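Local coordinates for XAC2610 protein (Xanthomonas axonopodis pv. citri, PDB 4QTQ) that probably serves as an immunity protein that inhibits a peptidoglycan hydrolase linked to the type IV secretion system, and binds a calcium ion, at residues 8-14 and 74-80; 50-54 and 64-70; 114-118 and 162-166; 137-143 and 176-181; 182-188 and 200-204. All coordinates share one frame; numbering follows the deposited sequence.

Contact 1 (8-14 and 74-80); sequences PSTANAK and SNSTFYH
Ser-9 and His-80 exchange two backbone hydrogen bonds, each 2.8 Å, from Ser-9 N to His-80 O and from His-80 N to Ser-9 O. They belong to an antiparallel strand pair, 9-11 against 78-80, at one edge of a mixed beta sheet. Ala-11 and Phe-78 form the next hydrogen-bonded pair. Beyond the strand, side chains take over the bonding. Asn-12 OD1 accepts from Thr-77 N at 2.8 Å, with the donor tilted 17° from the amide carbonyl plane. Thr-77 OG1 receives Ala-13 N at 3.1 Å and is also bonded to Asp-73 O. The chi1 of Thr-77 (-42°) sets OG1 beside the residue's own N and CG2 over one face of the Phe-78 ring, offset toward the rim. Strand 94-97 runs parallel to 78-80 on its other edge. Ser-9, Ala-11, Phe-78 and His-80 share one face of the sheet, where Phe-78 also packs on Ala-23 and Ile-25 of strand 20-25. Ala-13 CB meets the edge of the Phe-78 ring. On the other face Tyr-79 OH bonds to Pro-82 O. There Thr-10 CG2 lies near the plane of the Tyr-79 ring, at its edge, 3.7 Å from CD1.

Contact 2 (50-54 and 64-70); sequences SPVVE and ALEPEAL
Val-53 and Leu-65 are the hydrogen-bonded pair of a beta hairpin built from strands 52-56 and 63-65. Two backbone bonds join them: Leu-65 N to Val-53 O at 2.7 Å and Val-53 N to Leu-65 O at 3.0 Å. Leu-65 O also takes a CA-H...O contact from Val-52 CA. Glu-54 and Ala-64 follow as a non-hydrogen-bonded pair. Past Leu-65 the direct backbone bonding stops. A water there donates to Pro-67 O at 2.8 Å and links the two segments; its bond to Pro-51 O is very short and its length doubtful.

Most of the apolar contacts lie on the side of Val-53 and Leu-65, but Val-52 CG1 meets Ala-64 CB. Pro-51 is buried; its CB touches Leu-70 CB at 4.0 Å, and the two side chains slide past each other in opposite directions. Pro-51 CG also comes near Pro-67 CG, 4.3 Å away. Strand 28-33 runs along the other edge of strand 52-56, and Leu-65 and Leu-70 reach across to Val-107 and Val-109 of strand 106-112, consistent with a beta sandwich. Val-53 CG1 is anti to the backbone N (chi1 172°), which leaves CG2 beside N. From there CG2 meets Leu-70 CD2 at 3.9 Å, with the two side chains at about a right angle.

Contact 3 (114-118 and 162-166); sequences EGNYG and SGDGC
Asn-116 and Tyr-117 both aim their side chains at the backbone carbonyls of 163-164. Asn-116 ND2 donates to Gly-163 O at 3.0 Å. The bond is bent, with an N-H...O angle of 147°. ND2 lies well above the Gly-163 carbonyl plane, and the acceptor is tilted 21° from the amide plane of Asn-116. Tyr-117 OH gives a weak hydrogen bond to Asp-164 O, 2.6 Å away. Its ring comes obliquely to the same peptide: CE2 is 3.5 Å from Asp-164 C and 3.8 Å from Gly-165 N.

The second shell fixes these groups. Asn-116 ND2 has another partner in Asn-148 OD1, so the amide nitrogen is held by both Gly-163 and Asn-148. Its CG stands anti to the backbone N (chi1 -156°), which carries the amide across to 162-166. The side chain of Asp-164 leaves its backbone away from 114-118, though CB stays near Tyr-117 OH. OD1 accepts from Ile-168 N and weakly from Cys-166 N, and so braces the turn. Gly-163, at the strand end, and Gly-165, in the turn, both have positive phi. Ser-162 OG bonds to Met-146 O. At the surface, the loop between strands 106-112 and 121-128 here meets the turn between strands 157-163 and 168-176.

Contact 4 (137-143 and 176-181); sequences NQSLSDI and LKNNEA
Asn-137 reaches across to Asn-179 with its side-chain amide. Its CB points toward 176-181, and CG lies anti to the backbone N (chi1 -161°), 3.7 Å from Asn-179 O. At the tip the amide parts into two roles. ND2 donates to Asn-179 O at 2.8 Å in a nearly straight bond, 170° at the hydrogen, with the acceptor in the plane of the amide. OD1 turns back to its own segment. It accepts from Leu-140 N at 2.9 Å and from Ser-139 OG at 2.8 Å, the hydroxyl in the carbonyl plane. With three bonds the amide is fixed in rotation.

Asn-137 is the N-cap of helix 138-143, and its OD1 makes the capping bond. The partner segment is the tight turn of the beta hairpin between strands 168-176 and 181-190. Lys-177 N bonds to Glu-180 O where the turn closes.

Ser-139 OG adds a second link. It gives its proton to Asn-137 OD1 and accepts from Ala-181 N at 3.3 Å, again nearly in line. Next to these polar groups the contact becomes apolar. Leu-140 CD2 touches Ala-181 CB at 3.7 Å and Leu-176 CD1 at 4.0 Å, and the two leucines cross at about a right angle. Leu-176 also packs on Asn-100, a ligand of the calcium ion. On the next turn of the helix Ile-143 CD1 meets Ala-181 CB at 3.9 Å.

Contact 5 (182-188 and 200-204); sequences VLIERLT and KIERL
Thr-188 O takes the shortest of the backbone bonds here, from Lys-200 N at 2.7 Å, with the donor in the carbonyl plane. Thr-188 N returns a bond to Lys-200 O. Arg-186 and Glu-202 form the next hydrogen-bonded pair, and Leu-204 N reaches Ile-184 O at 3.1 Å. This is an antiparallel beta hairpin.

Each face has its own charged pair. On one, Arg-203 turns the NE and NH2 edge of its guanidinium to Glu-185 OE2. The salt bridge is long, with both nitrogens 3.4 Å from OE2, and both bonds are weak. The planes of carboxylate and guanidinium are 56° apart. Ile-201 CG2 lies over the centre of the Arg-203 guanidinium, while Leu-187 CD2 touches the same methyl at 3.7 Å.

On the opposite face Arg-186 and Glu-202 run side by side without a direct salt bridge. A water accepts from Arg-186 NE at 3.0 Å and donates to Glu-202 OE2. Glu-202 OE1 has a salt bridge to Lys-200 NZ, 3.1 Å, its hydrogen bond weak. Arg-186 NH1 pairs with Asp-172 instead.

At the far end Leu-204 CD2 fits against Val-182 CG1 and Ile-184 CG2. Ile-184 and Glu-185 both face Thr-173, a classic beta bulge. Strand 168-176 flanks 181-190, and strand 208-212 lies beyond 198-205 as one of the two outermost strands of the sheet within this chain.

Contacts 1, 2 and 5 are strand pairs, each in a different sheet, and rest mainly on backbone bonds. Contact 2 is nested in the chain loop closed by contact 1. Contacts 1, 2 and 4 are partly buried, the first two with aromatic or aliphatic side chains on their inner faces. Contacts 3 and 5 lie at the surface, and the faces of contact 5 carry salt bridges and ordered water. Contacts 3 and 4 use side chains to grip backbone groups at the turns of the sheet that holds contact 5. Contact 3 is a thin polar touch. Contact 4, closest to the chain centre, adds a helix cap and leucine packing. Contacts 1 and 5 lie on opposite sides of that centre, their own centres about 34 Å apart.

Contact 1 (8-14 and 74-80)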
# COMPACT_ATOMS: atom_id res chain seq x y z
N PRO A 8 0.13 -5.46 -16.20
CA PRO A 8 -0.75 -4.83 -15.23
C PRO A 8 -2.13 -4.57 -15.82
O PRO A 8 -2.23 -4.20 -16.99
CB PRO A 8 -0.05 -3.51 -14.93
CG PRO A 8 0.63 -3.17 -16.21
CD PRO A 8 1.05 -4.49 -16.81
N SER A 9 -3.18 -4.79 -15.02
CA SER A 9 -4.56 -4.50 -15.44
C SER A 9 -5.27 -3.65 -14.40
O SER A 9 -4.94 -3.70 -13.21
CB SER A 9 -5.33 -5.80 -15.72
OG SER A 9 -5.50 -6.58 -14.55
N THR A 10 -6.24 -2.85 -14.84
CA THR A 10 -7.00 -1.97 -13.95
C THR A 10 -8.49 -1.99 -14.28
O THR A 10 -8.92 -2.53 -15.30
CB THR A 10 -6.50 -0.51 -14.02
OG1 THR A 10 -6.94 0.10 -15.24
CG2 THR A 10 -4.99 -0.44 -13.93
N ALA A 11 -9.28 -1.38 -13.40
CA ALA A 11 -10.71 -1.25 -13.62
C ALA A 11 -11.26 -0.22 -12.67
O ALA A 11 -10.72 -0.01 -11.57
CB ALA A 11 -11.41 -2.58 -13.42
N ASN A 12 -12.34 0.43 -13.09
CA ASN A 12 -13.03 1.40 -12.25
C ASN A 12 -14.47 1.00 -12.04
O ASN A 12 -15.05 0.28 -12.85
CB ASN A 12 -12.94 2.79 -12.89
CG ASN A 12 -11.53 3.36 -12.87
OD1 ASN A 12 -10.75 3.11 -11.95
ND2 ASN A 12 -11.21 4.13 -13.89
N ALA A 13 -15.05 1.46 -10.94
CA ALA A 13 -16.41 1.12 -10.56
C ALA A 13 -16.89 2.10 -9.52
O ALA A 13 -16.09 2.75 -8.87
CB ALA A 13 -16.45 -0.30 -10.00
N LYS A 14 -18.21 2.23 -9.39
CA LYS A 14 -18.83 2.99 -8.30
C LYS A 14 -19.88 2.16 -7.57
O LYS A 14 -20.52 1.27 -8.15
CB LYS A 14 -19.43 4.31 -8.79
CG LYS A 14 -20.57 4.18 -9.78
CD LYS A 14 -20.85 5.52 -10.48
CE LYS A 14 -19.89 5.75 -11.64
NZ LYS A 14 -19.89 7.17 -12.11
N SER A 74 -13.87 6.12 -7.58
CA SER A 74 -14.54 5.62 -8.77
C SER A 74 -13.79 5.94 -10.07
O SER A 74 -14.12 5.40 -11.11
CB SER A 74 -15.98 6.13 -8.85
OG SER A 74 -15.99 7.51 -9.18
N ASN A 75 -12.78 6.81 -9.99
CA ASN A 75 -11.92 7.13 -11.14
C ASN A 75 -10.55 6.40 -11.12
O ASN A 75 -9.76 6.54 -12.06
CB ASN A 75 -11.73 8.66 -11.21
CG ASN A 75 -13.05 9.39 -11.39
OD1 ASN A 75 -13.35 10.35 -10.67
ND2 ASN A 75 -13.85 8.93 -12.32
N SER A 76 -10.29 5.61 -10.07
CA SER A 76 -9.07 4.80 -9.95
C SER A 76 -9.25 3.67 -8.91
O SER A 76 -8.63 3.66 -7.84
CB SER A 76 -7.88 5.69 -9.60
OG SER A 76 -6.65 5.03 -9.87
N THR A 77 -10.10 2.71 -9.24
CA THR A 77 -10.62 1.81 -8.22
C THR A 77 -9.71 0.60 -7.97
O THR A 77 -9.27 0.39 -6.84
CB THR A 77 -12.05 1.37 -8.57
OG1 THR A 77 -12.79 2.50 -9.05
CG2 THR A 77 -12.74 0.78 -7.34
N PHE A 78 -9.42 -0.16 -9.02
CA PHE A 78 -8.67 -1.42 -8.88
C PHE A 78 -7.42 -1.43 -9.74
O PHE A 78 -7.43 -0.99 -10.90
CB PHE A 78 -9.50 -2.62 -9.31
CG PHE A 78 -10.80 -2.76 -8.57
CD1 PHE A 78 -10.82 -3.30 -7.30
CD2 PHE A 78 -11.99 -2.40 -9.17
CE1 PHE A 78 -12.02 -3.44 -6.61
CE2 PHE A 78 -13.19 -2.56 -8.50
CZ PHE A 78 -13.21 -3.08 -7.22
N TYR A 79 -6.36 -1.98 -9.17
CA TYR A 79 -5.12 -2.23 -9.90
C TYR A 79 -4.60 -3.63 -9.58
O TYR A 79 -4.61 -4.07 -8.42
CB TYR A 79 -4.09 -1.15 -9.58
CG TYR A 79 -2.70 -1.41 -10.12
CD1 TYR A 79 -2.34 -1.04 -11.42
CD2 TYR A 79 -1.74 -2.03 -9.32
CE1 TYR A 79 -1.06 -1.28 -11.90
CE2 TYR A 79 -0.47 -2.28 -9.79
CZ TYR A 79 -0.12 -1.90 -11.07
OH TYR A 79 1.16 -2.17 -11.48
N HIS A 80 -4.17 -4.33 -10.61
CA HIS A 80 -3.58 -5.65 -10.48
C HIS A 80 -2.26 -5.60 -11.24
O HIS A 80 -2.24 -5.40 -12.45
CB HIS A 80 -4.54 -6.71 -11.03
CG HIS A 80 -4.07 -8.12 -10.87
ND1 HIS A 80 -4.65 -9.17 -11.55
CD2 HIS A 80 -3.07 -8.66 -10.14
CE1 HIS A 80 -4.04 -10.30 -11.23
NE2 HIS A 80 -3.07 -10.02 -10.37
O HOH W 1 -16.74 8.56 -11.66

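Contact 2 (50-54 and 64-70)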
# COMPACT_ATOMS: atom_id res chain seq x y z
N SER A 50 -18.27 -0.37 8.56
CA SER A 50 -18.04 -1.80 8.33
C SER A 50 -17.97 -2.16 6.87
O SER A 50 -18.66 -3.07 6.42
CB SER A 50 -19.13 -2.62 9.01
OG SER A 50 -19.35 -2.15 10.32
N PRO A 51 -17.12 -1.45 6.10
CA PRO A 51 -16.99 -1.82 4.70
C PRO A 51 -16.36 -3.20 4.59
O PRO A 51 -15.53 -3.56 5.43
CB PRO A 51 -16.04 -0.75 4.15
CG PRO A 51 -15.19 -0.40 5.32
CD PRO A 51 -16.12 -0.44 6.50
N VAL A 52 -16.77 -3.97 3.58
CA VAL A 52 -16.25 -5.32 3.35
C VAL A 52 -15.67 -5.39 1.95
O VAL A 52 -16.34 -5.02 0.99
CB VAL A 52 -17.35 -6.40 3.48
CG1 VAL A 52 -16.82 -7.78 3.10
CG2 VAL A 52 -17.92 -6.40 4.89
N VAL A 53 -14.43 -5.85 1.84
CA VAL A 53 -13.81 -6.13 0.55
C VAL A 53 -13.62 -7.64 0.48
O VAL A 53 -12.86 -8.22 1.28
CB VAL A 53 -12.47 -5.41 0.41
CG1 VAL A 53 -11.73 -5.86 -0.85
CG2 VAL A 53 -12.69 -3.89 0.40
N GLU A 54 -14.32 -8.28 -0.45
CA GLU A 54 -14.25 -9.73 -0.61
C GLU A 54 -13.47 -10.08 -1.88
O GLU A 54 -13.79 -9.60 -2.96
CB GLU A 54 -15.64 -10.34 -0.69
CG GLU A 54 -15.62 -11.85 -0.52
CD GLU A 54 -16.97 -12.48 -0.74
OE1 GLU A 54 -17.40 -12.60 -1.91
OE2 GLU A 54 -17.59 -12.88 0.27
N ALA A 64 -13.01 -12.57 2.93
CA ALA A 64 -13.57 -11.25 3.28
C ALA A 64 -12.59 -10.44 4.13
O ALA A 64 -12.09 -10.92 5.13
CB ALA A 64 -14.89 -11.42 4.02
N LEU A 65 -12.33 -9.21 3.72
CA LEU A 65 -11.52 -8.30 4.50
C LEU A 65 -12.44 -7.26 5.09
O LEU A 65 -13.40 -6.84 4.43
CB LEU A 65 -10.49 -7.61 3.62
CG LEU A 65 -9.54 -8.51 2.85
CD1 LEU A 65 -8.69 -7.65 1.94
CD2 LEU A 65 -8.68 -9.32 3.79
N GLU A 66 -12.16 -6.87 6.34
CA GLU A 66 -12.91 -5.83 7.02
C GLU A 66 -12.00 -4.68 7.45
O GLU A 66 -11.62 -4.59 8.62
CB GLU A 66 -13.65 -6.41 8.23
CG GLU A 66 -14.77 -7.39 7.87
CD GLU A 66 -14.37 -8.85 7.97
OE1 GLU A 66 -13.17 -9.16 8.20
OE2 GLU A 66 -15.27 -9.71 7.82
N PRO A 67 -11.64 -3.79 6.50
CA PRO A 67 -10.79 -2.65 6.85
C PRO A 67 -11.50 -1.61 7.74
O PRO A 67 -12.73 -1.46 7.70
CB PRO A 67 -10.41 -2.05 5.49
CG PRO A 67 -11.52 -2.45 4.58
CD PRO A 67 -12.00 -3.79 5.07
N GLU A 68 -10.71 -0.90 8.54
CA GLU A 68 -11.27 0.10 9.48
C GLU A 68 -12.02 1.19 8.71
O GLU A 68 -13.00 1.75 9.20
CB GLU A 68 -10.15 0.69 10.36
CG GLU A 68 -10.63 1.21 11.71
CD GLU A 68 -9.55 1.28 12.77
OE1 GLU A 68 -9.50 2.30 13.49
OE2 GLU A 68 -8.75 0.32 12.91
N ALA A 69 -11.54 1.51 7.51
CA ALA A 69 -12.26 2.36 6.58
C ALA A 69 -11.82 2.03 5.16
O ALA A 69 -10.86 1.29 4.97
CB ALA A 69 -12.02 3.84 6.91
N LEU A 70 -12.56 2.54 4.18
CA LEU A 70 -12.26 2.32 2.76
C LEU A 70 -12.57 3.59 1.96
O LEU A 70 -13.70 4.13 2.01
CB LEU A 70 -13.08 1.15 2.20
CG LEU A 70 -12.86 0.80 0.71
CD1 LEU A 70 -11.46 0.29 0.44
CD2 LEU A 70 -13.88 -0.22 0.22
O HOH W 2 -14.91 -3.18 7.85

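Contact 3 (114-118 and 162-166)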
# COMPACT_ATOMS: atom_id res chain seq x y z
N GLU A 114 -3.33 8.83 6.77
CA GLU A 114 -2.23 9.05 7.70
C GLU A 114 -0.88 9.11 6.95
O GLU A 114 0.18 9.04 7.56
CB GLU A 114 -2.19 7.91 8.73
CG GLU A 114 -3.47 7.68 9.53
CD GLU A 114 -3.29 6.57 10.57
OE1 GLU A 114 -3.03 5.41 10.21
OE2 GLU A 114 -3.40 6.86 11.77
N GLY A 115 -0.92 9.21 5.63
CA GLY A 115 0.27 9.44 4.87
C GLY A 115 0.78 10.84 5.13
O GLY A 115 0.10 11.66 5.79
N ASN A 116 1.96 11.13 4.60
CA ASN A 116 2.57 12.45 4.73
C ASN A 116 1.61 13.55 4.29
O ASN A 116 0.98 13.45 3.25
CB ASN A 116 3.86 12.51 3.90
CG ASN A 116 4.83 13.57 4.41
OD1 ASN A 116 4.68 14.13 5.50
ND2 ASN A 116 5.85 13.85 3.61
N TYR A 117 1.47 14.58 5.12
CA TYR A 117 0.60 15.72 4.83
C TYR A 117 -0.84 15.33 4.54
O TYR A 117 -1.51 15.97 3.74
CB TYR A 117 1.19 16.58 3.70
CG TYR A 117 2.46 17.24 4.17
CD1 TYR A 117 2.40 18.33 5.04
CD2 TYR A 117 3.71 16.75 3.81
CE1 TYR A 117 3.56 18.93 5.51
CE2 TYR A 117 4.87 17.35 4.27
CZ TYR A 117 4.79 18.44 5.12
OH TYR A 117 5.92 19.05 5.60
N GLY A 118 -1.31 14.28 5.21
CA GLY A 118 -2.68 13.82 5.05
C GLY A 118 -2.99 13.03 3.79
O GLY A 118 -4.16 12.85 3.44
N SER A 162 9.80 9.74 2.63
CA SER A 162 9.15 10.65 3.54
C SER A 162 9.90 11.99 3.52
O SER A 162 10.74 12.22 2.65
CB SER A 162 9.11 10.03 4.94
OG SER A 162 8.03 10.59 5.68
N GLY A 163 9.59 12.87 4.46
CA GLY A 163 10.23 14.19 4.52
C GLY A 163 9.25 15.30 4.81
O GLY A 163 8.10 15.04 5.16
N ASP A 164 9.69 16.54 4.67
CA ASP A 164 8.83 17.70 4.94
C ASP A 164 8.21 18.32 3.67
O ASP A 164 7.68 19.43 3.72
CB ASP A 164 9.58 18.75 5.77
CG ASP A 164 10.71 19.43 5.00
OD1 ASP A 164 10.97 19.06 3.83
OD2 ASP A 164 11.34 20.34 5.57
N GLY A 165 8.28 17.60 2.54
CA GLY A 165 7.71 18.08 1.28
C GLY A 165 8.39 19.33 0.71
O GLY A 165 7.76 20.09 -0.04
N CYS A 166 9.66 19.52 1.05
CA CYS A 166 10.40 20.72 0.68
C CYS A 166 11.87 20.40 0.45
O CYS A 166 12.27 20.01 -0.64
CB CYS A 166 10.23 21.81 1.77
SG CYS A 166 8.55 22.47 1.97

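Contact 4 (137-143 and 176-181)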
# COMPACT_ATOMS: atom_id res chain seq x y z
N ASN A 137 -1.15 -7.20 7.83
CA ASN A 137 0.27 -7.05 8.20
C ASN A 137 0.55 -5.69 8.82
O ASN A 137 0.53 -4.66 8.14
CB ASN A 137 1.18 -7.26 6.99
CG ASN A 137 2.61 -7.58 7.40
OD1 ASN A 137 3.37 -6.70 7.80
ND2 ASN A 137 2.98 -8.85 7.33
N GLN A 138 0.82 -5.68 10.12
CA GLN A 138 1.07 -4.42 10.82
C GLN A 138 2.32 -3.72 10.26
O GLN A 138 2.27 -2.52 9.96
CB GLN A 138 1.23 -4.67 12.32
CG GLN A 138 1.21 -3.38 13.15
CD GLN A 138 -0.15 -2.71 13.14
OE1 GLN A 138 -1.14 -3.27 13.61
NE2 GLN A 138 -0.21 -1.50 12.60
N SER A 139 3.43 -4.45 10.13
CA SER A 139 4.70 -3.84 9.75
C SER A 139 4.59 -3.21 8.36
O SER A 139 5.06 -2.10 8.16
CB SER A 139 5.89 -4.81 9.83
OG SER A 139 5.83 -5.81 8.82
N LEU A 140 3.96 -3.90 7.42
CA LEU A 140 3.83 -3.36 6.06
C LEU A 140 2.88 -2.15 5.99
O LEU A 140 3.18 -1.16 5.35
CB LEU A 140 3.42 -4.46 5.09
CG LEU A 140 4.54 -5.45 4.78
CD1 LEU A 140 4.01 -6.68 4.05
CD2 LEU A 140 5.65 -4.81 3.97
N SER A 141 1.76 -2.23 6.70
CA SER A 141 0.80 -1.14 6.73
C SER A 141 1.43 0.09 7.32
O SER A 141 1.20 1.23 6.85
CB SER A 141 -0.43 -1.54 7.56
OG SER A 141 -1.04 -2.70 7.03
N ASP A 142 2.22 -0.13 8.36
CA ASP A 142 2.91 0.94 9.06
C ASP A 142 3.91 1.71 8.18
O ASP A 142 4.16 2.87 8.42
CB ASP A 142 3.65 0.41 10.28
CG ASP A 142 2.76 0.30 11.52
OD1 ASP A 142 1.60 0.75 11.52
OD2 ASP A 142 3.26 -0.25 12.53
N ILE A 143 4.48 1.06 7.16
CA ILE A 143 5.43 1.76 6.28
C ILE A 143 4.74 2.93 5.59
O ILE A 143 5.39 3.95 5.30
CB ILE A 143 6.04 0.85 5.20
CG1 ILE A 143 6.89 -0.26 5.81
CG2 ILE A 143 6.91 1.67 4.25
CD1 ILE A 143 7.25 -1.38 4.84
N LEU A 176 12.20 -7.46 3.37
CA LEU A 176 11.07 -8.26 3.79
C LEU A 176 11.50 -9.71 3.82
O LEU A 176 11.86 -10.26 2.79
CB LEU A 176 9.89 -8.09 2.85
CG LEU A 176 8.62 -8.83 3.31
CD1 LEU A 176 7.87 -8.07 4.39
CD2 LEU A 176 7.71 -9.09 2.12
N LYS A 177 11.46 -10.31 5.01
CA LYS A 177 11.72 -11.74 5.18
C LYS A 177 10.61 -12.33 6.03
O LYS A 177 10.43 -11.94 7.18
CB LYS A 177 13.07 -11.98 5.86
CG LYS A 177 14.24 -11.33 5.13
CD LYS A 177 15.58 -11.69 5.75
CE LYS A 177 16.05 -13.08 5.34
NZ LYS A 177 17.52 -13.08 5.13
N ASN A 178 9.87 -13.27 5.43
CA ASN A 178 8.83 -14.03 6.12
C ASN A 178 7.79 -13.15 6.81
O ASN A 178 7.76 -13.04 8.04
CB ASN A 178 9.45 -15.00 7.13
CG ASN A 178 10.26 -16.08 6.45
OD1 ASN A 178 9.75 -16.82 5.60
ND2 ASN A 178 11.54 -16.18 6.81
N ASN A 179 6.95 -12.51 6.00
CA ASN A 179 5.86 -11.66 6.47
C ASN A 179 6.29 -10.49 7.36
O ASN A 179 5.44 -9.88 8.01
CB ASN A 179 4.74 -12.51 7.12
CG ASN A 179 5.04 -12.92 8.57
OD1 ASN A 179 5.66 -12.19 9.34
ND2 ASN A 179 4.56 -14.10 8.95
N GLU A 180 7.58 -10.16 7.35
CA GLU A 180 8.12 -9.18 8.29
C GLU A 180 9.03 -8.16 7.57
O GLU A 180 10.09 -8.52 7.07
CB GLU A 180 8.90 -9.91 9.38
CG GLU A 180 9.37 -9.06 10.55
CD GLU A 180 8.24 -8.56 11.41
OE1 GLU A 180 7.45 -7.70 10.95
OE2 GLU A 180 8.15 -9.02 12.57
N ALA A 181 8.62 -6.89 7.55
CA ALA A 181 9.41 -5.83 6.94
C ALA A 181 10.29 -5.18 7.98
O ALA A 181 9.78 -4.71 9.00
CB ALA A 181 8.52 -4.78 6.30

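Contact 5 (182-188 and 200-204)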
# COMPACT_ATOMS: atom_id res chain seq x y z
N VAL A 182 11.60 -5.14 7.73
CA VAL A 182 12.57 -4.52 8.65
C VAL A 182 13.38 -3.43 7.95
O VAL A 182 13.95 -3.66 6.89
CB VAL A 182 13.54 -5.56 9.24
CG1 VAL A 182 14.72 -4.89 9.93
CG2 VAL A 182 12.79 -6.46 10.20
N LEU A 183 13.44 -2.25 8.56
CA LEU A 183 14.21 -1.14 8.00
C LEU A 183 15.69 -1.49 8.03
O LEU A 183 16.22 -1.84 9.09
CB LEU A 183 13.97 0.15 8.79
CG LEU A 183 14.69 1.40 8.24
CD1 LEU A 183 14.03 1.86 6.95
CD2 LEU A 183 14.69 2.51 9.27
N ILE A 184 16.35 -1.38 6.88
CA ILE A 184 17.79 -1.65 6.80
C ILE A 184 18.63 -0.43 6.41
O ILE A 184 19.84 -0.46 6.52
CB ILE A 184 18.11 -2.80 5.83
CG1 ILE A 184 17.62 -2.48 4.41
CG2 ILE A 184 17.51 -4.11 6.33
CD1 ILE A 184 18.33 -3.31 3.36
N GLU A 185 17.97 0.63 5.95
CA GLU A 185 18.67 1.82 5.49
C GLU A 185 17.74 3.01 5.47
O GLU A 185 16.62 2.93 4.94
CB GLU A 185 19.24 1.60 4.08
CG GLU A 185 20.15 2.72 3.62
CD GLU A 185 20.48 2.61 2.15
OE1 GLU A 185 19.73 3.19 1.34
OE2 GLU A 185 21.48 1.95 1.81
N ARG A 186 18.21 4.11 6.04
CA ARG A 186 17.50 5.38 5.98
C ARG A 186 18.49 6.45 5.49
O ARG A 186 19.51 6.70 6.15
CB ARG A 186 16.93 5.76 7.34
CG ARG A 186 16.13 7.05 7.30
CD ARG A 186 15.77 7.63 8.66
NE ARG A 186 15.11 6.70 9.57
CZ ARG A 186 13.84 6.29 9.47
NH1 ARG A 186 13.07 6.67 8.46
NH2 ARG A 186 13.36 5.46 10.38
N LEU A 187 18.18 7.05 4.34
CA LEU A 187 18.98 8.12 3.75
C LEU A 187 18.23 9.44 3.94
O LEU A 187 17.14 9.60 3.42
CB LEU A 187 19.21 7.89 2.25
CG LEU A 187 19.85 6.60 1.74
CD1 LEU A 187 20.21 6.73 0.26
CD2 LEU A 187 21.09 6.21 2.55
N THR A 188 18.81 10.36 4.71
CA THR A 188 18.21 11.67 4.94
C THR A 188 19.00 12.73 4.18
O THR A 188 20.21 12.88 4.41
CB THR A 188 18.17 12.03 6.44
OG1 THR A 188 17.46 11.02 7.16
CG2 THR A 188 17.49 13.38 6.66
N LYS A 200 22.68 12.18 5.38
CA LYS A 200 22.91 11.31 6.52
C LYS A 200 22.50 9.90 6.14
O LYS A 200 21.42 9.70 5.59
CB LYS A 200 22.10 11.80 7.72
CG LYS A 200 22.33 11.04 9.01
CD LYS A 200 22.07 11.94 10.21
CE LYS A 200 21.60 11.16 11.41
NZ LYS A 200 20.14 10.90 11.32
N ILE A 201 23.37 8.94 6.42
CA ILE A 201 23.12 7.54 6.09
C ILE A 201 23.06 6.76 7.39
O ILE A 201 23.99 6.81 8.19
CB ILE A 201 24.24 6.95 5.22
CG1 ILE A 201 24.46 7.79 3.96
CG2 ILE A 201 23.94 5.49 4.86
CD1 ILE A 201 25.80 7.54 3.29
N GLU A 202 21.95 6.06 7.61
CA GLU A 202 21.85 5.11 8.71
C GLU A 202 21.56 3.73 8.14
O GLU A 202 20.83 3.59 7.16
CB GLU A 202 20.74 5.50 9.67
CG GLU A 202 20.83 6.91 10.19
CD GLU A 202 19.55 7.32 10.88
OE1 GLU A 202 18.86 8.20 10.35
OE2 GLU A 202 19.21 6.74 11.92
N ARG A 203 22.16 2.71 8.75
CA ARG A 203 22.02 1.32 8.31
C ARG A 203 21.85 0.41 9.50
O ARG A 203 22.26 0.75 10.61
CB ARG A 203 23.25 0.88 7.53
CG ARG A 203 23.49 1.69 6.29
CD ARG A 203 24.25 0.93 5.22
NE ARG A 203 24.08 1.61 3.94
CZ ARG A 203 25.02 2.31 3.30
NH1 ARG A 203 26.25 2.41 3.78
NH2 ARG A 203 24.72 2.89 2.14
N LEU A 204 21.27 -0.76 9.24
CA LEU A 204 21.00 -1.73 10.28
C LEU A 204 22.29 -2.49 10.52
O LEU A 204 22.82 -3.15 9.62
CB LEU A 204 19.88 -2.69 9.85
CG LEU A 204 19.54 -3.83 10.80
CD1 LEU A 204 18.87 -3.30 12.05
CD2 LEU A 204 18.66 -4.88 10.13
O HOH W 3 19.43 9.12 7.93
O HOH W 4 16.24 5.68 12.18